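Local coordinates for protein SYE1 (Shewanella oneidensis, PDB 4AWT) that probably reduces carbon-carbon double bonds with electrons from NADH or NADPH, using a bound FMN, as an Old Yellow Enzyme relative, at residues Ile326-Pro340 against Glu354-Ala365. The protein carries 1 engineered substitution. Sequence-based numbering, arbitrary orientation.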
ATOM      1  N   ILE A 326      -8.284  -5.190  11.136  1.00  6.12           N
ATOM      2  CA  ILE A 326      -8.869  -4.020  11.767  0.53  6.36           C
ATOM      3  C   ILE A 326      -9.546  -4.413  13.069  1.00  5.33           C
ATOM      4  O   ILE A 326      -9.364  -3.750  14.078  1.00  5.68           O
ATOM      5  CB  ILE A 326      -9.832  -3.373  10.778  0.53  6.64           C
ATOM      6  CG1 ILE A 326      -9.007  -2.813   9.615  0.53  7.95           C
ATOM      7  CG2 ILE A 326     -10.749  -2.340  11.420  0.53  5.27           C
ATOM      8  CD1 ILE A 326      -9.924  -2.263   8.525  0.53 13.58           C
ATOM      9  N   ALA A 327     -10.318  -5.493  13.034  1.00  5.81           N
ATOM     10  CA  ALA A 327     -11.153  -5.874  14.149  1.00  6.06           C
ATOM     11  C   ALA A 327     -10.525  -6.894  15.100  1.00  5.66           C
ATOM     12  O   ALA A 327     -11.097  -7.165  16.143  1.00  6.70           O
ATOM     13  CB  ALA A 327     -12.483  -6.418  13.639  1.00  7.55           C
ATOM     14  N   ASN A 328      -9.382  -7.445  14.747  1.00  5.47           N
ATOM     15  CA  ASN A 328      -8.764  -8.523  15.505  1.00  5.44           C
ATOM     16  C   ASN A 328      -7.298  -8.173  15.697  1.00  5.45           C
ATOM     17  O   ASN A 328      -6.454  -8.502  14.882  1.00  5.83           O
ATOM     18  CB  ASN A 328      -8.888  -9.868  14.787  1.00  5.75           C
ATOM     19  CG  ASN A 328     -10.351 -10.248  14.619  1.00  5.73           C
ATOM     20  OD1 ASN A 328     -10.948 -10.815  15.530  1.00  6.25           O
ATOM     21  ND2 ASN A 328     -10.907  -9.884  13.472  1.00  6.10           N
ATOM     22  N   PRO A 329      -6.965  -7.445  16.789  1.00  5.61           N
ATOM     23  CA  PRO A 329      -5.569  -7.056  16.971  1.00  5.88           C
ATOM     24  C   PRO A 329      -4.643  -8.252  17.084  1.00  5.82           C
ATOM     25  O   PRO A 329      -3.486  -8.210  16.681  1.00  6.23           O
ATOM     26  CB  PRO A 329      -5.591  -6.194  18.235  1.00  6.60           C
ATOM     27  CG  PRO A 329      -6.831  -6.649  18.985  1.00  6.78           C
ATOM     28  CD  PRO A 329      -7.829  -6.940  17.883  1.00  6.43           C
ATOM     29  N   ASP A 330      -5.188  -9.336  17.672  1.00  5.56           N
ATOM     30  CA  ASP A 330      -4.560 -10.613  17.858  1.00  5.70           C
ATOM     31  C   ASP A 330      -4.950 -11.580  16.769  1.00  5.57           C
ATOM     32  O   ASP A 330      -5.102 -12.798  16.993  1.00  5.91           O
ATOM     33  CB  ASP A 330      -4.896 -11.199  19.232  1.00  6.03           C
ATOM     34  CG  ASP A 330      -6.360 -11.379  19.480  1.00  6.36           C
ATOM     35  OD1 ASP A 330      -7.209 -10.778  18.767  1.00  6.52           O
ATOM     36  OD2 ASP A 330      -6.679 -12.127  20.429  1.00  8.40           O
ATOM     37  N   LEU A 331      -5.077 -11.104  15.517  1.00  5.74           N
ATOM     38  CA  LEU A 331      -5.464 -11.971  14.430  1.00  5.61           C
ATOM     39  C   LEU A 331      -4.596 -13.194  14.329  1.00  5.48           C
ATOM     40  O   LEU A 331      -5.135 -14.308  14.159  1.00  5.80           O
ATOM     41  CB  LEU A 331      -5.483 -11.191  13.100  1.00  5.74           C
ATOM     42  CG  LEU A 331      -5.914 -12.039  11.916  1.00  5.78           C
ATOM     43  CD1 LEU A 331      -7.349 -12.479  11.992  1.00  6.79           C
ATOM     44  CD2 LEU A 331      -5.663 -11.270  10.627  1.00  6.79           C
ATOM     45  N   PRO A 332      -3.265 -13.114  14.425  1.00  5.71           N
ATOM     46  CA  PRO A 332      -2.454 -14.346  14.291  1.00  6.20           C
ATOM     47  C   PRO A 332      -2.884 -15.418  15.307  1.00  5.98           C
ATOM     48  O   PRO A 332      -3.078 -16.587  14.910  1.00  6.93           O
ATOM     49  CB  PRO A 332      -1.033 -13.863  14.453  1.00  6.55           C
ATOM     50  CG  PRO A 332      -1.076 -12.411  13.957  1.00  6.49           C
ATOM     51  CD  PRO A 332      -2.406 -11.914  14.500  1.00  6.11           C
ATOM     52  N   GLU A 333      -3.019 -15.066  16.552  1.00  6.37           N
ATOM     53  CA  GLU A 333      -3.438 -16.057  17.560  1.00  6.80           C
ATOM     54  C   GLU A 333      -4.759 -16.655  17.229  1.00  6.38           C
ATOM     55  O   GLU A 333      -5.000 -17.844  17.417  1.00  6.87           O
ATOM     56  CB  GLU A 333      -3.439 -15.418  18.943  1.00  9.03           C
ATOM     57  CG  GLU A 333      -3.688 -16.371  20.071  1.00 12.28           C
ATOM     58  CD  GLU A 333      -2.507 -17.205  20.460  1.00 12.75           C
ATOM     59  OE1 GLU A 333      -1.428 -17.134  19.812  1.00 18.39           O
ATOM     60  OE2 GLU A 333      -2.638 -18.048  21.350  1.00 18.78           O
ATOM     61  N   ARG A 334      -5.707 -15.835  16.748  1.00  6.23           N
ATOM     62  CA  ARG A 334      -7.006 -16.344  16.396  1.00  6.11           C
ATOM     63  C   ARG A 334      -6.930 -17.298  15.222  1.00  6.13           C
ATOM     64  O   ARG A 334      -7.579 -18.363  15.239  1.00  7.01           O
ATOM     65  CB  ARG A 334      -7.996 -15.216  16.089  1.00  6.13           C
ATOM     66  CG  ARG A 334      -8.225 -14.272  17.224  1.00  6.08           C
ATOM     67  CD  ARG A 334      -9.401 -13.367  16.967  1.00  6.42           C
ATOM     68  NE  ARG A 334      -9.462 -12.285  17.905  1.00  5.90           N
ATOM     69  CZ  ARG A 334     -10.568 -11.715  18.391  1.00  5.76           C
ATOM     70  NH1 ARG A 334     -11.773 -12.235  18.194  1.00  6.13           N
ATOM     71  NH2 ARG A 334     -10.438 -10.642  19.116  1.00  6.67           N
ATOM     72  N   LEU A 335      -6.174 -16.962  14.187  1.00  6.00           N
ATOM     73  CA  LEU A 335      -6.026 -17.851  13.052  1.00  6.23           C
ATOM     74  C   LEU A 335      -5.395 -19.169  13.485  1.00  6.54           C
ATOM     75  O   LEU A 335      -5.788 -20.234  13.007  1.00  7.57           O
ATOM     76  CB  LEU A 335      -5.172 -17.216  11.950  1.00  6.69           C
ATOM     77  CG  LEU A 335      -5.752 -15.956  11.293  1.00  7.02           C
ATOM     78  CD1 LEU A 335      -4.707 -15.357  10.370  1.00 10.28           C
ATOM     79  CD2 LEU A 335      -7.056 -16.265  10.576  1.00 10.67           C
ATOM     80  N   ARG A 336      -4.407 -19.113  14.360  1.00  6.47           N
ATOM     81  CA  ARG A 336      -3.709 -20.322  14.768  1.00  6.53           C
ATOM     82  C   ARG A 336      -4.614 -21.256  15.543  1.00  7.06           C
ATOM     83  O   ARG A 336      -4.527 -22.488  15.377  1.00  8.02           O
ATOM     84  CB  ARG A 336      -2.472 -19.950  15.576  1.00  6.79           C
ATOM     85  CG  ARG A 336      -1.521 -21.131  15.782  1.00  6.94           C
ATOM     86  CD  ARG A 336      -0.147 -20.710  16.187  1.00  8.61           C
ATOM     87  NE  ARG A 336      -0.129 -20.031  17.487  1.00 10.50           N
ATOM     88  CZ  ARG A 336      -0.141 -20.598  18.661  1.00 11.56           C
ATOM     89  NH1 ARG A 336      -0.064 -21.888  18.748  1.00 10.83           N
ATOM     90  NH2 ARG A 336      -0.205 -19.850  19.730  1.00 16.35           N
ATOM     91  N   HIS A 337      -5.449 -20.714  16.408  1.00  7.46           N
ATOM     92  CA  HIS A 337      -6.331 -21.508  17.263  1.00  8.45           C
ATOM     93  C   HIS A 337      -7.695 -21.758  16.675  1.00  9.19           C
ATOM     94  O   HIS A 337      -8.458 -22.534  17.264  1.00 11.90           O
ATOM     95  CB  HIS A 337      -6.505 -20.837  18.614  1.00  9.26           C
ATOM     96  CG  HIS A 337      -5.332 -20.954  19.490  1.00 10.07           C
ATOM     97  ND1 HIS A 337      -5.197 -21.981  20.374  1.00 15.29           N
ATOM     98  CD2 HIS A 337      -4.247 -20.157  19.639  1.00 15.05           C
ATOM     99  CE1 HIS A 337      -4.080 -21.830  21.041  1.00 20.48           C
ATOM    100  NE2 HIS A 337      -3.455 -20.786  20.640  1.00 19.71           N
ATOM    101  N   GLY A 338      -8.070 -21.117  15.582  1.00  8.05           N
ATOM    102  CA  GLY A 338      -9.423 -21.145  15.098  1.00  8.81           C
ATOM    103  C   GLY A 338     -10.411 -20.453  16.018  1.00  8.50           C
ATOM    104  O   GLY A 338     -11.561 -20.831  16.069  1.00 10.98           O
ATOM    105  N   TYR A 339      -9.974 -19.411  16.703  1.00  7.61           N
ATOM    106  CA  TYR A 339     -10.890 -18.610  17.482  1.00  7.81           C
ATOM    107  C   TYR A 339     -11.712 -17.752  16.519  1.00  7.42           C
ATOM    108  O   TYR A 339     -11.213 -17.300  15.504  1.00  8.13           O
ATOM    109  CB  TYR A 339     -10.135 -17.676  18.419  1.00  8.19           C
ATOM    110  CG  TYR A 339      -9.301 -18.306  19.478  1.00  8.95           C
ATOM    111  CD1 TYR A 339      -9.689 -19.500  20.091  1.00  9.77           C
ATOM    112  CD2 TYR A 339      -8.131 -17.685  19.911  1.00  9.75           C
ATOM    113  CE1 TYR A 339      -8.873 -20.037  21.114  1.00 11.51           C
ATOM    114  CE2 TYR A 339      -7.349 -18.211  20.899  1.00 10.58           C
ATOM    115  CZ  TYR A 339      -7.712 -19.370  21.482  1.00 11.37           C
ATOM    116  OH  TYR A 339      -6.967 -19.959  22.492  1.00 16.29           O
ATOM    117  N   PRO A 340     -12.980 -17.489  16.868  1.00  7.47           N
ATOM    118  CA  PRO A 340     -13.799 -16.678  15.967  1.00  7.56           C
ATOM    119  C   PRO A 340     -13.241 -15.267  15.855  1.00  6.62           C
ATOM    120  O   PRO A 340     -12.743 -14.684  16.794  1.00  7.19           O
ATOM    121  CB  PRO A 340     -15.169 -16.689  16.669  1.00  8.59           C
ATOM    122  CG  PRO A 340     -14.838 -16.910  18.132  1.00  9.63           C
ATOM    123  CD  PRO A 340     -13.695 -17.904  18.077  1.00  8.49           C
ATOM    124  N   GLU A 354     -10.043   7.109  18.776  1.00  9.74           N
ATOM    125  CA  GLU A 354      -9.730   5.784  19.194  1.00  9.55           C
ATOM    126  C   GLU A 354     -10.835   4.772  18.992  1.00  8.41           C
ATOM    127  O   GLU A 354     -10.569   3.575  18.855  1.00  8.21           O
ATOM    128  CB  GLU A 354      -9.303   5.767  20.667  1.00 12.94           C
ATOM    129  CG  GLU A 354      -7.900   6.265  20.836  1.00 23.96           C
ATOM    130  CD  GLU A 354      -7.017   5.722  21.904  1.00 27.73           C
ATOM    131  OE1 GLU A 354      -6.320   4.641  21.914  1.00 34.40           O
ATOM    132  OE2 GLU A 354      -7.100   6.626  22.801  1.00 47.59           O
ATOM    133  N   LYS A 355     -12.088   5.223  19.008  1.00  8.92           N
ATOM    134  CA  LYS A 355     -13.202   4.289  18.859  1.00  9.13           C
ATOM    135  C   LYS A 355     -13.162   3.692  17.461  1.00  8.32           C
ATOM    136  O   LYS A 355     -13.107   4.390  16.440  1.00  8.72           O
ATOM    137  CB  LYS A 355     -14.518   5.016  19.146  1.00 11.15           C
ATOM    138  CG  LYS A 355     -14.688   5.377  20.573  1.00 15.24           C
ATOM    139  CD  LYS A 355     -16.017   6.112  20.816  1.00 22.45           C
ATOM    140  CE  LYS A 355     -16.261   6.326  22.292  1.00 32.77           C
ATOM    141  NZ  LYS A 355     -17.731   6.383  22.549  1.00 51.53           N
ATOM    142  N   GLY A 356     -13.198   2.365  17.427  1.00  7.78           N
ATOM    143  CA  GLY A 356     -13.077   1.663  16.179  1.00  7.36           C
ATOM    144  C   GLY A 356     -11.666   1.617  15.641  1.00  6.48           C
ATOM    145  O   GLY A 356     -11.475   1.222  14.490  1.00  6.96           O
ATOM    146  N   LEU A 357     -10.700   1.962  16.459  1.00  6.87           N
ATOM    147  CA  LEU A 357      -9.280   1.927  16.110  1.00  6.27           C
ATOM    148  C   LEU A 357      -8.531   1.057  17.090  1.00  6.35           C
ATOM    149  O   LEU A 357      -7.991  -0.004  16.733  1.00  6.59           O
ATOM    150  CB  LEU A 357      -8.674   3.329  16.018  1.00  6.83           C
ATOM    151  CG  LEU A 357      -7.234   3.359  15.531  1.00  6.73           C
ATOM    152  CD1 LEU A 357      -7.154   3.156  14.022  1.00  7.11           C
ATOM    153  CD2 LEU A 357      -6.559   4.655  15.953  1.00  8.03           C
ATOM    154  N   THR A 358      -8.489   1.461  18.363  1.00  6.51           N
ATOM    155  CA  THR A 358      -7.708   0.818  19.379  1.00  6.75           C
ATOM    156  C   THR A 358      -8.519   0.071  20.426  1.00  7.07           C
ATOM    157  O   THR A 358      -7.956  -0.503  21.354  1.00  7.57           O
ATOM    158  CB  THR A 358      -6.789   1.812  20.124  1.00  7.75           C
ATOM    159  OG1 THR A 358      -7.643   2.820  20.657  1.00  9.78           O
ATOM    160  CG2 THR A 358      -5.785   2.428  19.196  1.00  9.25           C
ATOM    161  N   ASP A 359      -9.849   0.047  20.268  1.00  6.82           N
ATOM    162  CA  ASP A 359     -10.739  -0.544  21.265  1.00  7.47           C
ATOM    163  C   ASP A 359     -11.377  -1.827  20.800  1.00  7.21           C
ATOM    164  O   ASP A 359     -12.322  -2.297  21.443  1.00  9.02           O
ATOM    165  CB  ASP A 359     -11.769   0.461  21.767  1.00  7.82           C
ATOM    166  CG  ASP A 359     -12.714   0.942  20.730  1.00  7.92           C
ATOM    167  OD1 ASP A 359     -12.551   0.588  19.562  1.00  7.66           O
ATOM    168  OD2 ASP A 359     -13.635   1.741  21.103  1.00 10.06           O
ATOM    169  N   TYR A 360     -10.871  -2.478  19.748  1.00  6.71           N
ATOM    170  CA  TYR A 360     -11.219  -3.839  19.456  1.00  6.58           C
ATOM    171  C   TYR A 360     -10.441  -4.743  20.402  1.00  6.62           C
ATOM    172  O   TYR A 360      -9.201  -4.684  20.386  1.00  7.73           O
ATOM    173  CB  TYR A 360     -10.942  -4.212  18.033  1.00  6.38           C
ATOM    174  CG  TYR A 360     -11.806  -3.598  16.977  1.00  6.39           C
ATOM    175  CD1 TYR A 360     -13.040  -4.146  16.648  1.00  6.74           C
ATOM    176  CD2 TYR A 360     -11.398  -2.478  16.263  1.00  6.19           C
ATOM    177  CE1 TYR A 360     -13.820  -3.629  15.628  1.00  7.22           C
ATOM    178  CE2 TYR A 360     -12.179  -1.935  15.269  1.00  6.66           C
ATOM    179  CZ  TYR A 360     -13.381  -2.516  14.951  1.00  6.77           C
ATOM    180  OH  TYR A 360     -14.173  -2.038  13.922  1.00  8.04           O
ATOM    181  N   PRO A 361     -11.076  -5.542  21.233  1.00  7.21           N
ATOM    182  CA  PRO A 361     -10.299  -6.355  22.201  1.00  8.64           C
ATOM    183  C   PRO A 361      -9.602  -7.537  21.601  1.00  7.12           C
ATOM    184  O   PRO A 361      -9.954  -8.049  20.526  1.00  6.93           O
ATOM    185  CB  PRO A 361     -11.348  -6.802  23.203  1.00 11.28           C
ATOM    186  CG  PRO A 361     -12.560  -6.721  22.520  1.00 15.06           C
ATOM    187  CD  PRO A 361     -12.520  -5.681  21.428  1.00  8.29           C
ATOM    188  N   THR A 362      -8.603  -8.010  22.335  1.00  7.66           N
ATOM    189  CA  THR A 362      -8.100  -9.340  22.083  1.00  7.66           C
ATOM    190  C   THR A 362      -9.129 -10.381  22.475  1.00  7.44           C
ATOM    191  O   THR A 362     -10.078 -10.124  23.212  1.00  8.34           O
ATOM    192  CB  THR A 362      -6.776  -9.570  22.832  1.00  9.05           C
ATOM    193  OG1 THR A 362      -7.023  -9.405  24.226  1.00 12.06           O
ATOM    194  CG2 THR A 362      -5.704  -8.575  22.378  1.00 10.13           C
ATOM    195  N   TYR A 363      -8.932 -11.589  21.947  1.00  7.21           N
ATOM    196  CA  TYR A 363      -9.905 -12.662  22.154  1.00  7.15           C
ATOM    197  C   TYR A 363      -9.920 -13.080  23.615  1.00  8.30           C
ATOM    198  O   TYR A 363      -8.876 -13.292  24.243  1.00 10.63           O
ATOM    199  CB  TYR A 363      -9.502 -13.865  21.290  1.00  7.60           C
ATOM    200  CG  TYR A 363     -10.486 -15.012  21.455  1.00  6.92           C
ATOM    201  CD1 TYR A 363     -11.775 -14.904  20.949  1.00  7.44           C
ATOM    202  CD2 TYR A 363     -10.155 -16.155  22.153  1.00  7.69           C
ATOM    203  CE1 TYR A 363     -12.682 -15.905  21.110  1.00  8.25           C
ATOM    204  CE2 TYR A 363     -11.065 -17.180  22.327  1.00  8.15           C
ATOM    205  CZ  TYR A 363     -12.327 -17.045  21.797  1.00  7.97           C
ATOM    206  OH  TYR A 363     -13.236 -18.051  21.942  1.00 10.50           O
ATOM    207  N   GLN A 364     -11.116 -13.258  24.137  1.00  9.41           N
ATOM    208  CA  GLN A 364     -11.270 -13.803  25.502  1.00 12.87           C
ATOM    209  C   GLN A 364     -12.427 -14.778  25.457  1.00 10.31           C
ATOM    210  O   GLN A 364     -13.562 -14.363  25.147  1.00 11.82           O
ATOM    211  CB  GLN A 364     -11.551 -12.642  26.489  1.00 20.91           C
ATOM    212  CG  GLN A 364     -11.867 -13.144  27.827  1.00 21.88           C
ATOM    213  CD  GLN A 364     -10.848 -13.962  28.551  1.00 34.92           C
ATOM    214  OE1 GLN A 364      -9.827 -13.345  28.874  1.00 49.56           O
ATOM    215  NE2 GLN A 364     -11.217 -15.228  28.796  1.00 39.11           N
ATOM    216  N   ALA A 365     -12.172 -16.026  25.760  1.00 11.70           N
ATOM    217  CA  ALA A 365     -13.259 -16.967  25.801  1.00 11.37           C
ATOM    218  C   ALA A 365     -14.254 -16.630  26.919  1.00 12.24           C
ATOM    219  O   ALA A 365     -15.437 -16.990  26.746  1.00 13.50           O
ATOM    220  CB  ALA A 365     -12.637 -18.321  25.959  1.00 18.28           C
ATOM    221  OXT ALA A 365     -13.851 -16.031  27.918  1.00 16.24           O
TER
HETATM  222  O   HOH W   1      -8.815  -0.943  14.185  1.00  6.47           O
HETATM  223  O   HOH W   2     -12.036  -7.608  18.698  1.00  7.16           O
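The carboxylate of Asp330 is gripped at both oxygens: OD2 takes the backbone N-H of Tyr363, Tyr363 N to Asp330 OD2 2.8 Å and almost dead straight at 178°, while OD1 receives the guanidinium of Arg334 side-on. In that salt bridge Arg334 NE lies 2.8 Å from Asp330 OD1, and Arg334 NH2 makes a second, longer bond to the same atom. Arg334 NH1 reaches back to Pro340 O at 3.0 Å, so the Arg334 guanidinium is held in its own plane by three N-H groups shared between two acceptors. Tyr363 CB sits over one face of this plane, and Asn328 OD1, itself bonded to Ala342 N, over the other.

Tyr363 turns its ring away from its own backbone N, chi1 -180°, which carries it over Tyr339 in an offset stack, centroids 4.2 Å apart and planes 16° from parallel. His337 CB backs the far face of Tyr339, and Pro340 CD touches Tyr363 CE1.

All this lies on the outside of the TIM barrel of the FMN-dependent oxidoreductase family, where the C-terminal tail runs past helices 323-327 and 331-337, which follow the last barrel strand. Nearer the cofactor, Tyr360 lays its ring face over Ala327, whose CA is 3.6 Å from the ring centroid; Tyr360 OH bonds to Val345 N. Water 2 bridges the backbones beside it, donating to Ala327 O and Pro361 O. The Pro329 ring packs against the Tyr360 carbonyl, Pro329 CG to Tyr360 O 3.4 Å. Ile326, which touches the FMN, runs alongside Tyr360, and its carbonyl accepts from Arg48 NH2.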